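PDB 6N1B: carbohydrate-binding protein from Flavonifractor plautii, which probably removes the acetyl group from N-acetylgalactosamine of the blood group A antigen, a step toward converting A-type to O-type blood. Local coordinates for residues 91-94 / 95-98; 123-127 / 128-132; 176-179 / 180-184; 209-213 / 214-218; 393-396 / 397-400. All coordinates share one frame; numbering follows the deposited sequence.

Interaction 1 (91-94 / 95-98)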
loop_
_atom_site.group_PDB
_atom_site.type_symbol
_atom_site.label_atom_id
_atom_site.label_comp_id
_atom_site.label_asym_id
_atom_site.label_seq_id
_atom_site.Cartn_x
_atom_site.Cartn_y
_atom_site.Cartn_z
ATOM N N SER A 91 -2.715 6.087 14.912
ATOM C CA SER A 91 -1.610 6.228 15.800
ATOM C C SER A 91 -1.333 7.668 16.041
ATOM O O SER A 91 -1.581 8.514 15.170
ATOM C CB SER A 91 -0.366 5.517 15.133
ATOM O OG SER A 91 0.744 5.634 15.961
ATOM N N SER A 92 -0.712 7.961 17.185
ATOM C CA SER A 92 -0.130 9.245 17.449
ATOM C C SER A 92 1.364 9.407 17.091
ATOM O O SER A 92 1.902 10.479 17.197
ATOM C CB SER A 92 -0.366 9.666 18.895
ATOM O OG SER A 92 0.306 8.788 19.699
ATOM N N ASP A 93 1.993 8.300 16.713
ATOM C CA ASP A 93 3.418 8.287 16.497
ATOM C C ASP A 93 3.935 7.538 15.239
ATOM O O ASP A 93 5.115 7.621 14.916
ATOM C CB ASP A 93 4.151 7.825 17.767
ATOM C CG ASP A 93 3.810 6.409 18.219
ATOM O OD1 ASP A 93 3.179 5.645 17.475
ATOM O OD2 ASP A 93 4.131 6.091 19.388
ATOM N N GLY A 94 3.064 6.823 14.534
ATOM C CA GLY A 94 3.550 5.990 13.454
ATOM C C GLY A 94 4.240 4.712 13.827
ATOM O O GLY A 94 4.824 4.116 12.973
ATOM N N VAL A 95 4.093 4.302 15.094
ATOM C CA VAL A 95 4.711 3.159 15.634
ATOM C C VAL A 95 3.761 2.229 16.351
ATOM O O VAL A 95 3.765 1.008 16.128
ATOM C CB VAL A 95 5.941 3.504 16.545
ATOM C CG1 VAL A 95 6.550 2.273 17.221
ATOM C CG2 VAL A 95 6.990 4.267 15.772
ATOM N N HIS A 96 3.039 2.823 17.286
ATOM C CA HIS A 96 2.089 2.092 18.098
ATOM C C HIS A 96 0.706 2.334 17.531
ATOM O O HIS A 96 0.215 3.469 17.555
ATOM C CB HIS A 96 2.180 2.575 19.562
ATOM C CG HIS A 96 3.564 2.476 20.098
ATOM N ND1 HIS A 96 4.418 3.546 20.140
ATOM C CD2 HIS A 96 4.270 1.385 20.506
ATOM C CE1 HIS A 96 5.577 3.123 20.659
ATOM N NE2 HIS A 96 5.508 1.809 20.884
ATOM N N TRP A 97 0.069 1.333 17.002
ATOM C CA TRP A 97 -1.183 1.461 16.260
ATOM C C TRP A 97 -2.308 0.925 17.144
ATOM O O TRP A 97 -2.149 -0.111 17.844
ATOM C CB TRP A 97 -1.073 0.622 14.987
ATOM C CG TRP A 97 -0.040 1.126 14.035
ATOM C CD1 TRP A 97 1.249 0.674 13.897
ATOM C CD2 TRP A 97 -0.163 2.239 13.168
ATOM N NE1 TRP A 97 1.961 1.453 13.023
ATOM C CE2 TRP A 97 1.107 2.424 12.522
ATOM C CE3 TRP A 97 -1.189 3.144 12.873
ATOM C CZ2 TRP A 97 1.292 3.425 11.580
ATOM C CZ3 TRP A 97 -0.975 4.077 11.924
ATOM C CH2 TRP A 97 0.250 4.270 11.296
ATOM N N VAL A 98 -3.466 1.559 17.065
ATOM C CA VAL A 98 -4.644 1.120 17.787
ATOM C C VAL A 98 -5.873 1.090 16.877
ATOM O O VAL A 98 -5.922 1.837 15.879
ATOM C CB VAL A 98 -4.927 2.071 18.988
ATOM C CG1 VAL A 98 -3.809 2.026 19.982
ATOM C CG2 VAL A 98 -5.242 3.496 18.576
HETATM O O HOH W 1 -0.490 5.691 19.098
#
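S91 and W97 meet where the chain doubles back on itself, and the serine is the side chain to follow outward. Its CB lies over one face of the tryptophan, 3.7 Å from the centroid of the six-membered ring, a CH-pi contact displaced toward the rim. One bond further on, S91 OG donates to H96 O at 2.7 Å, coming in from above the carbonyl plane. The same oxygen accepts from D93 N at 3.0 Å and from G94 N, so an ST turn and an ST motif share a single hydroxyl and hold the backbone in its bend.

D93 closes the other half of the turn. With CG wedged between its own backbone N and carbonyl carbon (chi1 62°), the carboxylate swings over the residues that follow. D93 OD1 takes H96 N at 2.8 Å on its syn side and V95 N at 2.9 Å from above the carboxylate plane. D93 OD2 receives H96 ND1 at 2.7 Å; that bond is nearly straight (171°) and lies in the imidazole plane, although ring and carboxylate are turned 48° against each other. V95 CG1 sits over the middle of one face of the same imidazole. A water bridges S92 N and H96 O across the bend.

Outside the turn, W97 NE1 donates to Q36 and the indole stacks on F38. The S-x-D-G-x-x-W run is reminiscent of the Asp-box turns of beta-propeller glycosidases, though one residue shorter between aspartate and glycine.

Interaction 2 (123-127 / 128-132). With GOL (glycerol), chain H.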
loop_
_atom_site.group_PDB
_atom_site.type_symbol
_atom_site.label_atom_id
_atom_site.label_comp_id
_atom_site.label_asym_id
_atom_site.label_seq_id
_atom_site.Cartn_x
_atom_site.Cartn_y
_atom_site.Cartn_z
ATOM N N MET A 123 -5.010 4.451 0.858
ATOM C CA MET A 123 -5.953 5.426 1.435
ATOM C C MET A 123 -5.388 6.829 1.257
ATOM O O MET A 123 -4.197 7.104 1.426
ATOM C CB MET A 123 -6.140 5.079 2.901
ATOM C CG MET A 123 -7.088 5.966 3.704
ATOM S SD MET A 123 -7.589 5.265 5.255
ATOM C CE MET A 123 -6.061 5.356 6.151
ATOM N N VAL A 124 -6.343 7.721 0.953
ATOM C CA VAL A 124 -6.087 9.151 0.756
ATOM C C VAL A 124 -6.923 10.001 1.704
ATOM O O VAL A 124 -8.088 9.705 1.885
ATOM C CB VAL A 124 -6.439 9.508 -0.697
ATOM C CG1 VAL A 124 -6.026 10.943 -1.067
ATOM C CG2 VAL A 124 -5.750 8.631 -1.620
ATOM N N TYR A 125 -6.316 11.052 2.234
ATOM C CA TYR A 125 -7.075 12.110 2.900
ATOM C C TYR A 125 -7.586 13.116 1.896
ATOM O O TYR A 125 -6.820 13.635 1.081
ATOM C CB TYR A 125 -6.198 12.824 3.919
ATOM C CG TYR A 125 -6.906 13.963 4.611
ATOM C CD1 TYR A 125 -7.992 13.713 5.408
ATOM C CD2 TYR A 125 -6.522 15.250 4.406
ATOM C CE1 TYR A 125 -8.679 14.693 6.052
ATOM C CE2 TYR A 125 -7.179 16.317 5.063
ATOM C CZ TYR A 125 -8.274 16.058 5.854
ATOM O OH TYR A 125 -8.960 17.122 6.438
ATOM N N ASN A 126 -8.892 13.314 1.897
ATOM C CA ASN A 126 -9.572 14.276 1.027
ATOM C C ASN A 126 -9.840 15.554 1.902
ATOM O O ASN A 126 -10.692 15.542 2.752
ATOM C CB ASN A 126 -10.888 13.685 0.522
ATOM C CG ASN A 126 -11.549 14.578 -0.490
ATOM O OD1 ASN A 126 -11.655 15.771 -0.268
ATOM N ND2 ASN A 126 -12.135 13.972 -1.554
ATOM N N ALA A 127 -9.022 16.550 1.661
ATOM C CA ALA A 127 -9.132 17.797 2.479
ATOM C C ALA A 127 -10.435 18.499 2.265
ATOM O O ALA A 127 -10.998 19.063 3.201
ATOM C CB ALA A 127 -7.929 18.705 2.164
ATOM N N GLU A 128 -10.921 18.549 1.031
ATOM C CA GLU A 128 -12.151 19.270 0.781
ATOM C C GLU A 128 -13.351 18.718 1.539
ATOM O O GLU A 128 -14.229 19.454 1.897
ATOM C CB GLU A 128 -12.394 19.230 -0.778
ATOM C CG GLU A 128 -13.592 19.982 -1.262
ATOM C CD GLU A 128 -13.213 21.424 -1.481
ATOM O OE1 GLU A 128 -11.959 21.710 -1.478
ATOM O OE2 GLU A 128 -14.143 22.201 -1.716
ATOM N N TYR A 129 -13.387 17.397 1.730
ATOM C CA TYR A 129 -14.469 16.759 2.394
ATOM C C TYR A 129 -14.108 16.418 3.857
ATOM O O TYR A 129 -14.985 15.851 4.592
ATOM C CB TYR A 129 -14.887 15.465 1.645
ATOM C CG TYR A 129 -15.620 15.765 0.378
ATOM C CD1 TYR A 129 -14.932 16.255 -0.797
ATOM C CD2 TYR A 129 -16.955 15.533 0.264
ATOM C CE1 TYR A 129 -15.599 16.459 -1.986
ATOM C CE2 TYR A 129 -17.672 15.791 -0.954
ATOM C CZ TYR A 129 -16.980 16.218 -2.062
ATOM O OH TYR A 129 -17.646 16.456 -3.255
ATOM N N ASP A 130 -12.860 16.649 4.282
ATOM C CA ASP A 130 -12.286 16.274 5.548
ATOM C C ASP A 130 -12.614 14.771 5.859
ATOM O O ASP A 130 -13.202 14.434 6.900
ATOM C CB ASP A 130 -12.797 17.190 6.627
ATOM C CG ASP A 130 -12.101 16.985 7.954
ATOM O OD1 ASP A 130 -10.917 16.630 8.023
ATOM O OD2 ASP A 130 -12.773 17.375 9.003
ATOM N N ALA A 131 -12.271 13.930 4.919
ATOM C CA ALA A 131 -12.698 12.507 4.920
ATOM C C ALA A 131 -11.565 11.652 4.378
ATOM O O ALA A 131 -10.788 12.143 3.540
ATOM C CB ALA A 131 -13.934 12.282 4.065
ATOM N N MET A 132 -11.440 10.433 4.853
ATOM C CA MET A 132 -10.558 9.426 4.268
ATOM C C MET A 132 -11.291 8.604 3.230
ATOM O O MET A 132 -12.451 8.238 3.360
ATOM C CB MET A 132 -10.030 8.466 5.379
ATOM C CG MET A 132 -9.108 9.151 6.432
ATOM S SD MET A 132 -7.544 9.647 5.761
ATOM C CE MET A 132 -6.893 10.397 7.261
HETATM C C1 GOL H . -9.460 17.408 -3.446
HETATM O O1 GOL H . -10.676 17.837 -3.519
HETATM C C2 GOL H . -8.559 17.452 -2.231
HETATM O O2 GOL H . -9.087 18.263 -1.179
HETATM C C3 GOL H . -7.943 16.133 -1.867
HETATM O O3 GOL H . -7.236 16.282 -0.607
#
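A beta hairpin with a G1 bulge turns here: D130 and A131 both face N126, and strands 116-126 and 131-140 run antiparallel on either side. N126 N donates to A131 O at 2.8 Å, and A131 N returns a bond to N126 O at 3.1 Å. Inside the turn, N126 OD1 accepts Y129 N at 3.1 Å from above the amide plane, while the asparagine and tyrosine side chains run alongside each other. A glycerol, probably from the crystallisation liquor, uses O3 to accept A127 N at 2.9 Å and O2 to accept E128 N.

On the face carrying Y125 and M132, the tyrosine ring reaches along the hairpin because CG is anti to the backbone N (chi1 178°). Its hydroxyl gives a proton to D130 OD1 at 2.6 Å, on the anti side of a carboxylate standing almost square to the ring (86°). M132 SD lies 5.4 Å from the Y125 ring centroid, at the edge, a Met-aromatic contact. W64 meets the same tyrosine edge-to-face.

The short Y125 OH to D130 OD1 bond would probably help keep D130 ionised, and it ties the bulge residue back to the first strand.

Interaction 3 (176-179 / 180-184)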
loop_
_atom_site.group_PDB
_atom_site.type_symbol
_atom_site.label_atom_id
_atom_site.label_comp_id
_atom_site.label_asym_id
_atom_site.label_seq_id
_atom_site.Cartn_x
_atom_site.Cartn_y
_atom_site.Cartn_z
ATOM N N LYS A 176 -20.894 17.611 -1.151
ATOM C CA LYS A 176 -20.289 17.990 0.102
ATOM C C LYS A 176 -21.402 18.074 1.176
ATOM O O LYS A 176 -22.450 18.703 0.965
ATOM C CB LYS A 176 -19.619 19.368 -0.068
ATOM C CG LYS A 176 -18.370 19.445 -0.901
ATOM C CD LYS A 176 -17.697 20.819 -0.629
ATOM C CE LYS A 176 -16.669 21.063 -1.680
ATOM N NZ LYS A 176 -17.232 21.367 -3.018
ATOM N N PRO A 177 -21.111 17.532 2.371
ATOM C CA PRO A 177 -22.044 17.674 3.465
ATOM C C PRO A 177 -22.294 19.118 3.832
ATOM O O PRO A 177 -21.301 19.913 3.824
ATOM C CB PRO A 177 -21.396 16.944 4.661
ATOM C CG PRO A 177 -20.420 16.064 4.041
ATOM C CD PRO A 177 -19.978 16.683 2.728
ATOM N N THR A 178 -23.521 19.408 4.265
ATOM C CA THR A 178 -23.798 20.799 4.611
ATOM C C THR A 178 -24.164 20.902 6.060
ATOM O O THR A 178 -24.525 21.989 6.508
ATOM C CB THR A 178 -24.917 21.311 3.774
ATOM O OG1 THR A 178 -26.119 20.569 4.010
ATOM C CG2 THR A 178 -24.614 21.343 2.288
ATOM N N SER A 179 -23.997 19.826 6.844
ATOM C CA SER A 179 -24.204 19.798 8.277
ATOM C C SER A 179 -23.417 18.683 8.809
ATOM O O SER A 179 -23.055 17.739 8.095
ATOM C CB SER A 179 -25.716 19.545 8.620
ATOM O OG SER A 179 -26.116 18.262 8.170
ATOM N N ASP A 180 -23.244 18.702 10.126
ATOM C CA ASP A 180 -22.637 17.525 10.797
ATOM C C ASP A 180 -23.419 16.259 10.614
ATOM O O ASP A 180 -22.835 15.190 10.424
ATOM C CB ASP A 180 -22.366 17.856 12.259
ATOM C CG ASP A 180 -21.211 17.095 12.771
ATOM O OD1 ASP A 180 -19.986 17.443 12.358
ATOM O OD2 ASP A 180 -21.643 16.167 13.446
ATOM N N ALA A 181 -24.771 16.331 10.621
ATOM C CA ALA A 181 -25.592 15.165 10.403
ATOM C C ALA A 181 -25.362 14.552 9.023
ATOM O O ALA A 181 -25.579 13.326 8.839
ATOM C CB ALA A 181 -27.068 15.486 10.611
ATOM N N GLU A 182 -24.929 15.334 8.009
ATOM C CA GLU A 182 -24.643 14.763 6.724
ATOM C C GLU A 182 -23.259 14.154 6.638
ATOM O O GLU A 182 -22.932 13.446 5.646
ATOM C CB GLU A 182 -24.817 15.809 5.638
ATOM C CG GLU A 182 -26.279 16.047 5.309
ATOM C CD GLU A 182 -26.527 17.024 4.115
ATOM O OE1 GLU A 182 -25.579 17.653 3.631
ATOM O OE2 GLU A 182 -27.681 17.077 3.663
ATOM N N ARG A 183 -22.427 14.311 7.664
ATOM C CA ARG A 183 -21.094 13.663 7.731
ATOM C C ARG A 183 -21.241 12.285 8.345
ATOM O O ARG A 183 -20.686 11.952 9.372
ATOM C CB ARG A 183 -20.079 14.475 8.496
ATOM C CG ARG A 183 -19.738 15.804 7.902
ATOM C CD ARG A 183 -18.674 16.617 8.703
ATOM N NE ARG A 183 -17.479 15.881 9.021
ATOM C CZ ARG A 183 -16.499 15.686 8.189
ATOM N NH1 ARG A 183 -16.556 16.266 6.970
ATOM N NH2 ARG A 183 -15.508 14.911 8.489
ATOM N N GLN A 184 -22.005 11.462 7.627
ATOM C CA GLN A 184 -22.252 10.065 7.996
ATOM C C GLN A 184 -22.198 9.191 6.750
ATOM O O GLN A 184 -22.312 9.712 5.635
ATOM C CB GLN A 184 -23.590 9.916 8.692
ATOM C CG GLN A 184 -23.783 10.704 9.959
ATOM C CD GLN A 184 -25.097 10.335 10.685
ATOM O OE1 GLN A 184 -25.227 9.266 11.319
ATOM N NE2 GLN A 184 -26.041 11.234 10.633
HETATM O O HOH W 2 -25.145 17.688 0.775
#
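T178 and E182 make the polar core of this surface loop. E182 OE1 is gripped twice by the threonine: T178 N donates at 2.8 Å, on the anti side and 28° out of the carboxylate plane, and T178 OG1 donates at 3.0 Å from much higher above it (60°). Both come from the same face. Water 2 adds a third bond, donating to E182 OE1 at 2.9 Å and also to K176 O, so the carboxylate is tied to the chain before P177 as well.

The next layer sets the position of E182 itself. Its backbone N is shared by S179 O at 3.1 Å and S179 OG at 3.2 Å, the serine hydroxyl being tucked between its own N and carbonyl carbon (chi1 64°) and thereby turned toward the three helix-like residues 180-182. From there the glutamate chain runs extended beyond CG back to T178. P177 packs beneath: its CB lies 3.7 Å from E182 CB and 3.8 Å from R183 CG, an apolar patch against which the arginine stem rests.

Further out, R183 is the centre of an inverse gamma turn, and its guanidinium leaves the loop to donate to the backbone carbonyls of Y129 and D130. Q184 NE2 reaches back to A181 O at 2.8 Å along a lone pair.

T178 N, T178 OG1 and a water all donate to E182 OE1, which would probably favour an ionised E182, holding residues 180-182 against T178 without help from regular secondary structure.

Interaction 4 (209-213 / 214-218)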
loop_
_atom_site.group_PDB
_atom_site.type_symbol
_atom_site.label_atom_id
_atom_site.label_comp_id
_atom_site.label_asym_id
_atom_site.label_seq_id
_atom_site.Cartn_x
_atom_site.Cartn_y
_atom_site.Cartn_z
ATOM N N ILE A 209 -3.205 6.119 -5.017
ATOM C CA ILE A 209 -3.877 7.371 -5.374
ATOM C C ILE A 209 -3.199 8.586 -4.782
ATOM O O ILE A 209 -2.774 8.555 -3.622
ATOM C CB ILE A 209 -5.361 7.260 -4.928
ATOM C CG1 ILE A 209 -6.116 6.146 -5.589
ATOM C CG2 ILE A 209 -6.068 8.609 -5.207
ATOM C CD1 ILE A 209 -5.912 4.704 -5.068
ATOM N N VAL A 210 -3.093 9.627 -5.563
ATOM C CA VAL A 210 -2.606 10.955 -5.158
ATOM C C VAL A 210 -3.534 11.985 -5.753
ATOM O O VAL A 210 -3.963 11.899 -6.893
ATOM C CB VAL A 210 -1.156 11.203 -5.656
ATOM C CG1 VAL A 210 -0.704 12.667 -5.454
ATOM C CG2 VAL A 210 -0.196 10.257 -5.022
ATOM N N TYR A 211 -3.848 13.006 -4.945
ATOM C CA TYR A 211 -4.460 14.246 -5.466
ATOM C C TYR A 211 -3.426 15.195 -5.905
ATOM O O TYR A 211 -2.586 15.647 -5.156
ATOM C CB TYR A 211 -5.378 14.874 -4.407
ATOM C CG TYR A 211 -6.053 16.119 -5.031
ATOM C CD1 TYR A 211 -7.115 15.937 -5.890
ATOM C CD2 TYR A 211 -5.637 17.409 -4.754
ATOM C CE1 TYR A 211 -7.756 17.034 -6.490
ATOM C CE2 TYR A 211 -6.266 18.520 -5.301
ATOM C CZ TYR A 211 -7.275 18.326 -6.184
ATOM O OH TYR A 211 -7.959 19.373 -6.771
ATOM N N ASP A 212 -3.414 15.489 -7.247
ATOM C CA ASP A 212 -2.544 16.473 -7.838
ATOM C C ASP A 212 -3.222 17.894 -7.683
ATOM O O ASP A 212 -4.223 18.137 -8.373
ATOM C CB ASP A 212 -2.294 16.134 -9.302
ATOM C CG ASP A 212 -1.501 17.161 -10.128
ATOM O OD1 ASP A 212 -1.471 18.298 -9.806
ATOM O OD2 ASP A 212 -0.912 16.711 -11.213
ATOM N N ASP A 213 -2.700 18.689 -6.787
ATOM C CA ASP A 213 -3.235 20.018 -6.508
ATOM C C ASP A 213 -2.789 21.089 -7.511
ATOM O O ASP A 213 -3.180 22.238 -7.327
ATOM C CB ASP A 213 -2.878 20.404 -5.067
ATOM C CG ASP A 213 -3.731 21.506 -4.474
ATOM O OD1 ASP A 213 -4.843 21.869 -4.967
ATOM O OD2 ASP A 213 -3.214 21.973 -3.445
ATOM N N PHE A 214 -1.949 20.727 -8.488
ATOM C CA PHE A 214 -1.590 21.667 -9.553
ATOM C C PHE A 214 -2.686 21.613 -10.647
ATOM O O PHE A 214 -3.415 22.576 -10.833
ATOM C CB PHE A 214 -0.219 21.377 -10.137
ATOM C CG PHE A 214 0.870 21.785 -9.215
ATOM C CD1 PHE A 214 1.244 21.057 -8.080
ATOM C CD2 PHE A 214 1.701 22.841 -9.545
ATOM C CE1 PHE A 214 2.228 21.487 -7.256
ATOM C CE2 PHE A 214 2.764 23.228 -8.710
ATOM C CZ PHE A 214 3.057 22.524 -7.623
ATOM N N ARG A 215 -2.812 20.467 -11.292
ATOM C CA ARG A 215 -3.837 20.222 -12.320
ATOM C C ARG A 215 -5.231 20.093 -11.716
ATOM O O ARG A 215 -6.204 20.195 -12.458
ATOM C CB ARG A 215 -3.414 19.035 -13.181
ATOM C CG ARG A 215 -2.298 19.303 -14.204
ATOM C CD ARG A 215 -1.728 18.100 -14.798
ATOM N NE ARG A 215 -1.360 16.929 -13.916
ATOM C CZ ARG A 215 -1.197 15.710 -14.427
ATOM N NH1 ARG A 215 -1.114 15.578 -15.845
ATOM N NH2 ARG A 215 -0.650 14.943 -13.558
ATOM N N ASP A 216 -5.333 19.727 -10.414
ATOM C CA ASP A 216 -6.558 19.531 -9.701
ATOM C C ASP A 216 -7.314 18.336 -10.239
ATOM O O ASP A 216 -8.372 18.364 -10.859
ATOM C CB ASP A 216 -7.388 20.773 -9.615
ATOM C CG ASP A 216 -6.748 21.785 -8.698
ATOM O OD1 ASP A 216 -6.322 21.358 -7.577
ATOM O OD2 ASP A 216 -6.589 22.972 -9.013
ATOM N N VAL A 217 -6.674 17.163 -9.972
ATOM C CA VAL A 217 -7.184 15.873 -10.490
ATOM C C VAL A 217 -6.665 14.746 -9.524
ATOM O O VAL A 217 -5.505 14.898 -9.038
ATOM C CB VAL A 217 -6.716 15.662 -11.960
ATOM C CG1 VAL A 217 -5.205 15.518 -12.114
ATOM C CG2 VAL A 217 -7.473 14.538 -12.638
ATOM N N PHE A 218 -7.474 13.747 -9.306
ATOM C CA PHE A 218 -6.975 12.539 -8.667
ATOM C C PHE A 218 -6.278 11.653 -9.706
ATOM O O PHE A 218 -6.788 11.526 -10.852
ATOM C CB PHE A 218 -8.127 11.750 -7.982
ATOM C CG PHE A 218 -8.757 12.476 -6.824
ATOM C CD1 PHE A 218 -9.693 13.473 -6.979
ATOM C CD2 PHE A 218 -8.346 12.161 -5.528
ATOM C CE1 PHE A 218 -10.284 14.102 -5.910
ATOM C CE2 PHE A 218 -8.954 12.809 -4.434
ATOM C CZ PHE A 218 -9.903 13.774 -4.660
HETATM O O HOH W 3 -3.856 24.477 -8.598
#
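D212 and R215 supply the salt bridge at this hairpin turn. The guanidinium comes side-on, R215 NE at 2.7 Å and R215 NH2 at 2.9 Å from D212 OD2; the oxygen lies in the guanidinium plane, though the two flat groups are turned 49° apart. NE approaches from above the carboxylate plane, NH2 nearly along the C-O bond.

Hydrogen bonds to the backbone occupy the other carboxylate oxygen: D212 OD1 takes F214 N at 2.8 Å and R215 N at 3.0 Å, so one aspartate stitches the turn with both oxygens. D212 N to V217 O (2.8 Å) and V217 N to D212 O pair the strands, and D216 with V217 opposite D212 forms a G1 bulge. Y211 OH donates to D216 OD1 at 2.7 Å.

Like charges also meet: D213 OD1 stands only 3.0 Å from D216 OD1, an approach that would probably raise the proton affinity of one of them.

Among the rings, Y211 turns its edge toward the face of F218, a T-shaped pair with centroids 4.9 Å apart and planes at 63°. Y211 CD1 sits over the middle of the phenylalanine.

The hairpin joins strands 207-212 and 217-224. I209 touches V124 of strand 116-126, V210 packs on V275 and Y277 of strand 269-278, and R215 NH1 reaches Y242 OH on strand 237-243.

Interaction 5 (393-396 / 397-400)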
loop_
_atom_site.group_PDB
_atom_site.type_symbol
_atom_site.label_atom_id
_atom_site.label_comp_id
_atom_site.label_asym_id
_atom_site.label_seq_id
_atom_site.Cartn_x
_atom_site.Cartn_y
_atom_site.Cartn_z
ATOM N N GLU A 393 13.891 4.071 7.786
ATOM C CA GLU A 393 13.912 5.515 7.687
ATOM C C GLU A 393 15.287 5.987 7.294
ATOM O O GLU A 393 16.304 5.313 7.663
ATOM C CB GLU A 393 13.614 6.117 9.097
ATOM C CG GLU A 393 13.370 7.650 9.133
ATOM C CD GLU A 393 13.163 8.090 10.616
ATOM O OE1 GLU A 393 12.057 7.775 11.144
ATOM O OE2 GLU A 393 14.098 8.722 11.120
ATOM N N ASN A 394 15.403 7.151 6.658
ATOM C CA ASN A 394 16.720 7.793 6.518
ATOM C C ASN A 394 16.445 9.265 6.147
ATOM O O ASN A 394 15.342 9.592 5.636
ATOM C CB ASN A 394 17.590 7.124 5.413
ATOM C CG ASN A 394 19.073 7.338 5.597
ATOM O OD1 ASN A 394 19.507 8.062 6.554
ATOM N ND2 ASN A 394 19.852 6.691 4.768
ATOM N N SER A 395 17.476 10.084 6.288
ATOM C CA SER A 395 17.526 11.364 5.626
ATOM C C SER A 395 17.339 11.155 4.112
ATOM O O SER A 395 17.962 10.233 3.566
ATOM C CB SER A 395 18.938 11.994 5.899
ATOM O OG SER A 395 19.455 12.744 4.939
ATOM N N PHE A 396 16.545 11.999 3.518
ATOM C CA PHE A 396 16.372 11.931 2.042
ATOM C C PHE A 396 17.743 12.120 1.349
ATOM O O PHE A 396 18.083 11.316 0.428
ATOM C CB PHE A 396 15.421 13.038 1.602
ATOM C CG PHE A 396 15.314 13.111 0.076
ATOM C CD1 PHE A 396 14.556 12.231 -0.598
ATOM C CD2 PHE A 396 15.983 14.087 -0.642
ATOM C CE1 PHE A 396 14.415 12.321 -2.035
ATOM C CE2 PHE A 396 15.907 14.107 -2.004
ATOM C CZ PHE A 396 15.147 13.226 -2.660
ATOM N N VAL A 397 18.570 13.056 1.819
ATOM C CA VAL A 397 19.842 13.273 1.166
ATOM C C VAL A 397 20.733 12.050 1.329
ATOM O O VAL A 397 21.387 11.629 0.367
ATOM C CB VAL A 397 20.512 14.580 1.708
ATOM C CG1 VAL A 397 21.948 14.713 1.321
ATOM C CG2 VAL A 397 19.699 15.793 1.290
ATOM N N GLU A 398 20.806 11.483 2.547
ATOM C CA GLU A 398 21.679 10.343 2.692
ATOM C C GLU A 398 21.210 9.133 1.880
ATOM O O GLU A 398 22.021 8.378 1.309
ATOM C CB GLU A 398 21.818 9.943 4.215
ATOM C CG GLU A 398 22.537 11.004 5.004
ATOM C CD GLU A 398 23.984 11.167 4.702
ATOM O OE1 GLU A 398 24.645 10.297 4.095
ATOM O OE2 GLU A 398 24.551 12.222 5.176
ATOM N N MET A 399 19.903 8.968 1.808
ATOM C CA MET A 399 19.323 7.921 0.976
ATOM C C MET A 399 19.780 8.093 -0.489
ATOM O O MET A 399 20.243 7.120 -1.139
ATOM C CB MET A 399 17.839 7.961 1.052
ATOM C CG MET A 399 17.116 6.960 0.109
ATOM S SD MET A 399 15.363 7.418 -0.134
ATOM C CE MET A 399 15.540 8.884 -1.066
ATOM N N MET A 400 19.606 9.305 -1.010
ATOM C CA MET A 400 20.002 9.610 -2.428
ATOM C C MET A 400 21.504 9.352 -2.644
ATOM O O MET A 400 21.871 8.801 -3.682
ATOM C CB MET A 400 19.662 11.030 -2.736
ATOM C CG MET A 400 18.161 11.322 -2.800
ATOM S SD MET A 400 17.264 10.481 -4.113
ATOM C CE MET A 400 17.775 11.475 -5.512
HETATM O O HOH W 4 17.715 14.930 4.081
#
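F396 and M400 are brought together by their torsions. The phenylalanine CG lies anti to the backbone N (chi1 174°). In M400, chi1 (-68°) sets CG over one face of that ring, and the bend at chi2 (-64°) carries SD along it. M400 CG rests 3.8 Å from the centroid of F396, displaced toward the rim. M400 SD follows obliquely at 4.4 Å from that centroid, a Met-aromatic contact. M399 has its own bend at chi3, which sends the methyl to the same ring: M399 CE is 3.5 Å from F396 CD1.

The polar side belongs to S395. Its OG accepts E398 N at 3.0 Å in a nearly straight bond, and donates to a water that also receives V397 N at 3.1 Å. In this way two amides at the helix start, which lack the carbonyl acceptor of a preceding helical turn, are both satisfied. The first helical bonds follow at once, M399 N to S395 O and M400 N to F396 O, each 2.9 Å. N394 lies beside E398 CB, and its ND2 donates to A28 O.

Beyond the helix start, F396 packs on L281 and on M352, so the ring lies against strand 351-361 and nearby loop residues. A strand that runs straight into a helix, with a serine N-cap at the junction and an aromatic-methionine cluster underneath, describes the passage from strand 385-395 to helix 396-404.

Interactions 2, 3 and 4 form one connected group, while 1 and 5 stand apart. The hairpins of interactions 2 and 4 have centres 12 Å apart and pack through N126 ND2 on F218 CZ, 3.8 Å apart. Interaction 3 lies 14 Å from interaction 2, centre to centre, with Y129 CE2 resting 3.6 Å from K176 CA. Interaction 5 is farthest from interaction 3, with centres 42 Å apart. A calcium ion lies about 6 Å from the V124 side chain and one about 6 Å from that of V210; the W97 side chain is more remote, about 12 Å from a calcium ion. I209 N also bonds to the calcium ligand D122. None of the five contacts contains a residue of the glycan pocket.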